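Local atomic coordinates of lactate racemase (Thermoanaerobacterium thermosaccharolyticum, PDB entry 2YJG), a protein that catalyses the interconversion of D- and L-lactate, using a nickel-pincer cofactor derived from nicotinic acid mononucleotide. Residues A[54-59]-A[88-93]. Sequence-based numbering, arbitrary orientation.
Sequences KRLQDL and DEIRKK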
loop_
_atom_site.group_PDB
_atom_site.type_symbol
_atom_site.label_atom_id
_atom_site.label_comp_id
_atom_site.label_asym_id
_atom_site.label_seq_id
_atom_site.Cartn_x
_atom_site.Cartn_y
_atom_site.Cartn_z
ATOM N N LYS A 54 -7.667 -31.516 -8.689
ATOM C CA LYS A 54 -6.253 -31.597 -8.466
ATOM C C LYS A 54 -5.841 -30.488 -7.491
ATOM O O LYS A 54 -6.586 -29.496 -7.286
ATOM C CB LYS A 54 -5.494 -31.399 -9.799
ATOM C CG LYS A 54 -5.817 -32.444 -10.899
ATOM C CD LYS A 54 -4.978 -32.215 -12.203
ATOM C CE LYS A 54 -5.126 -30.788 -12.766
ATOM N NZ LYS A 54 -4.425 -30.527 -14.064
ATOM N N ARG A 55 -4.661 -30.651 -6.904
ATOM C CA ARG A 55 -4.053 -29.555 -6.155
ATOM C C ARG A 55 -3.860 -28.324 -7.001
ATOM O O ARG A 55 -3.646 -28.394 -8.210
ATOM C CB ARG A 55 -2.716 -29.986 -5.560
ATOM C CG ARG A 55 -2.872 -30.640 -4.236
ATOM C CD ARG A 55 -1.606 -31.050 -3.704
ATOM N NE ARG A 55 -0.784 -29.959 -3.216
ATOM C CZ ARG A 55 0.387 -30.117 -2.623
ATOM N NH1 ARG A 55 0.882 -31.346 -2.436
ATOM N NH2 ARG A 55 1.078 -29.062 -2.212
ATOM N N LEU A 56 -3.925 -27.179 -6.336
ATOM C CA LEU A 56 -3.729 -25.902 -6.989
ATOM C C LEU A 56 -2.350 -25.855 -7.650
ATOM O O LEU A 56 -2.241 -25.354 -8.735
ATOM C CB LEU A 56 -3.958 -24.744 -5.998
ATOM C CG LEU A 56 -3.753 -23.309 -6.535
ATOM C CD1 LEU A 56 -4.536 -23.020 -7.793
ATOM C CD2 LEU A 56 -4.045 -22.345 -5.408
ATOM N N GLN A 57 -1.310 -26.405 -7.029
ATOM C CA GLN A 57 0.020 -26.438 -7.686
ATOM C C GLN A 57 -0.029 -27.053 -9.083
ATOM O O GLN A 57 0.652 -26.604 -9.989
ATOM C CB GLN A 57 1.049 -27.158 -6.825
ATOM C CG GLN A 57 0.825 -28.645 -6.602
ATOM C CD GLN A 57 2.040 -29.308 -5.946
ATOM O OE1 GLN A 57 3.068 -28.662 -5.748
ATOM N NE2 GLN A 57 1.937 -30.615 -5.639
ATOM N N ASP A 58 -0.800 -28.120 -9.236
ATOM C CA ASP A 58 -0.953 -28.817 -10.517
ATOM C C ASP A 58 -1.820 -28.066 -11.480
ATOM O O ASP A 58 -1.505 -27.964 -12.668
ATOM C CB ASP A 58 -1.482 -30.227 -10.281
ATOM C CG ASP A 58 -0.473 -31.091 -9.575
ATOM O OD1 ASP A 58 0.730 -30.877 -9.790
ATOM O OD2 ASP A 58 -0.883 -31.990 -8.792
ATOM N N LEU A 59 -2.901 -27.477 -10.980
ATOM C CA LEU A 59 -3.717 -26.638 -11.831
ATOM C C LEU A 59 -3.012 -25.402 -12.392
ATOM O O LEU A 59 -3.338 -24.935 -13.505
ATOM C CB LEU A 59 -4.937 -26.145 -11.035
ATOM C CG LEU A 59 -5.998 -27.165 -10.670
ATOM C CD1 LEU A 59 -7.123 -26.468 -9.835
ATOM C CD2 LEU A 59 -6.622 -27.868 -11.897
ATOM N N ASP A 88 2.212 -19.361 -2.555
ATOM C CA ASP A 88 3.291 -20.357 -2.498
ATOM C C ASP A 88 2.871 -21.622 -3.240
ATOM O O ASP A 88 3.639 -22.159 -4.046
ATOM C CB ASP A 88 3.696 -20.669 -1.060
ATOM C CG ASP A 88 4.980 -21.477 -0.969
ATOM O OD1 ASP A 88 6.029 -20.942 -1.352
ATOM O OD2 ASP A 88 4.944 -22.640 -0.510
ATOM N N GLU A 89 1.653 -22.098 -2.976
ATOM C CA GLU A 89 1.093 -23.277 -3.665
ATOM C C GLU A 89 1.055 -23.112 -5.193
ATOM O O GLU A 89 1.480 -23.984 -5.930
ATOM C CB GLU A 89 -0.331 -23.549 -3.124
ATOM C CG GLU A 89 -1.103 -24.694 -3.786
ATOM C CD GLU A 89 -0.539 -26.098 -3.454
ATOM O OE1 GLU A 89 0.337 -26.212 -2.565
ATOM O OE2 GLU A 89 -1.025 -27.067 -4.058
ATOM N N ILE A 90 0.504 -21.993 -5.659
ATOM C CA ILE A 90 0.573 -21.604 -7.056
ATOM C C ILE A 90 2.005 -21.668 -7.643
ATOM O O ILE A 90 2.143 -22.055 -8.796
ATOM C CB ILE A 90 -0.013 -20.196 -7.260
ATOM C CG1 ILE A 90 -1.560 -20.250 -7.146
ATOM C CG2 ILE A 90 0.379 -19.611 -8.621
ATOM C CD1 ILE A 90 -2.299 -18.894 -6.847
ATOM N N ARG A 91 3.001 -21.273 -6.872
ATOM C CA ARG A 91 4.379 -21.102 -7.384
ATOM C C ARG A 91 5.177 -22.394 -7.315
ATOM O O ARG A 91 6.254 -22.497 -7.933
ATOM C CB ARG A 91 5.090 -19.964 -6.658
ATOM C CG ARG A 91 4.515 -18.596 -7.100
ATOM C CD ARG A 91 5.078 -17.392 -6.286
ATOM N NE ARG A 91 4.670 -16.144 -6.906
ATOM C CZ ARG A 91 4.274 -15.039 -6.296
ATOM N NH1 ARG A 91 4.158 -14.951 -4.971
ATOM N NH2 ARG A 91 3.946 -13.991 -7.040
ATOM N N LYS A 92 4.629 -23.393 -6.624
ATOM C CA LYS A 92 5.377 -24.624 -6.388
ATOM C C LYS A 92 5.834 -25.275 -7.700
ATOM O O LYS A 92 6.970 -25.783 -7.800
ATOM C CB LYS A 92 4.564 -25.581 -5.529
ATOM C CG LYS A 92 4.671 -25.318 -4.052
ATOM C CD LYS A 92 3.936 -26.415 -3.295
ATOM C CE LYS A 92 3.665 -26.041 -1.819
ATOM N NZ LYS A 92 4.807 -26.349 -0.904
ATOM N N LYS A 93 4.986 -25.262 -8.711
ATOM C CA LYS A 93 5.379 -25.834 -9.981
ATOM C C LYS A 93 5.356 -24.780 -11.097
ATOM O O LYS A 93 5.367 -25.119 -12.261
ATOM C CB LYS A 93 4.544 -27.095 -10.281
ATOM C CG LYS A 93 4.752 -28.227 -9.302
ATOM C CD LYS A 93 3.851 -29.467 -9.662
ATOM C CE LYS A 93 4.307 -30.777 -8.979
ATOM N NZ LYS A 93 3.318 -31.871 -9.264
HETATM O O HOH W 1 -3.950 -27.130 -3.483
HETATM O O HOH W 2 2.564 -24.614 -9.795
#
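Gln57 and Ile90 bring the backbones of 54-59 and 88-93 to 4.9 Å between their CA atoms, where the short helix 56-59 meets the C-terminal part of helix 79-91, the helix of the beta-alpha-beta crossover between strands 66-71 and 99-104. Both pack on the same mixed sheet: Leu56 reaches strands 164-170 and 233-241, Ile90 strand 66-71, and Leu56 CD2 touches Ile90 CG1 at 3.7 Å. The junction illustrates how one buried carboxylate can serve the start of a neighbouring helix. Arg55, the N-cap residue, forms a side-on salt bridge with Glu89, NE to OE2 and NH2 to OE1, both bonds 3.0 Å long and both on syn lone pairs, the guanidinium and carboxylate planes 18° apart, nearly coplanar. Glu89 OE2 also accepts the backbone N of Gln57 (3.1 Å), from above the carboxylate plane, and a water held by Leu56 N. An alanine at Glu89 would probably leave the Arg55 guanidinium and the Gln57 N-H without their acceptors, freeing the arginine to turn. Gln57 lays NE2 over the guanidinium centre, while OE1 rests against Lys92 CB and CD. Beyond it the extended Lys93 side chain brings NZ into a salt bridge with Asp58 OD1 (2.8 Å), on that oxygen's syn lone pair.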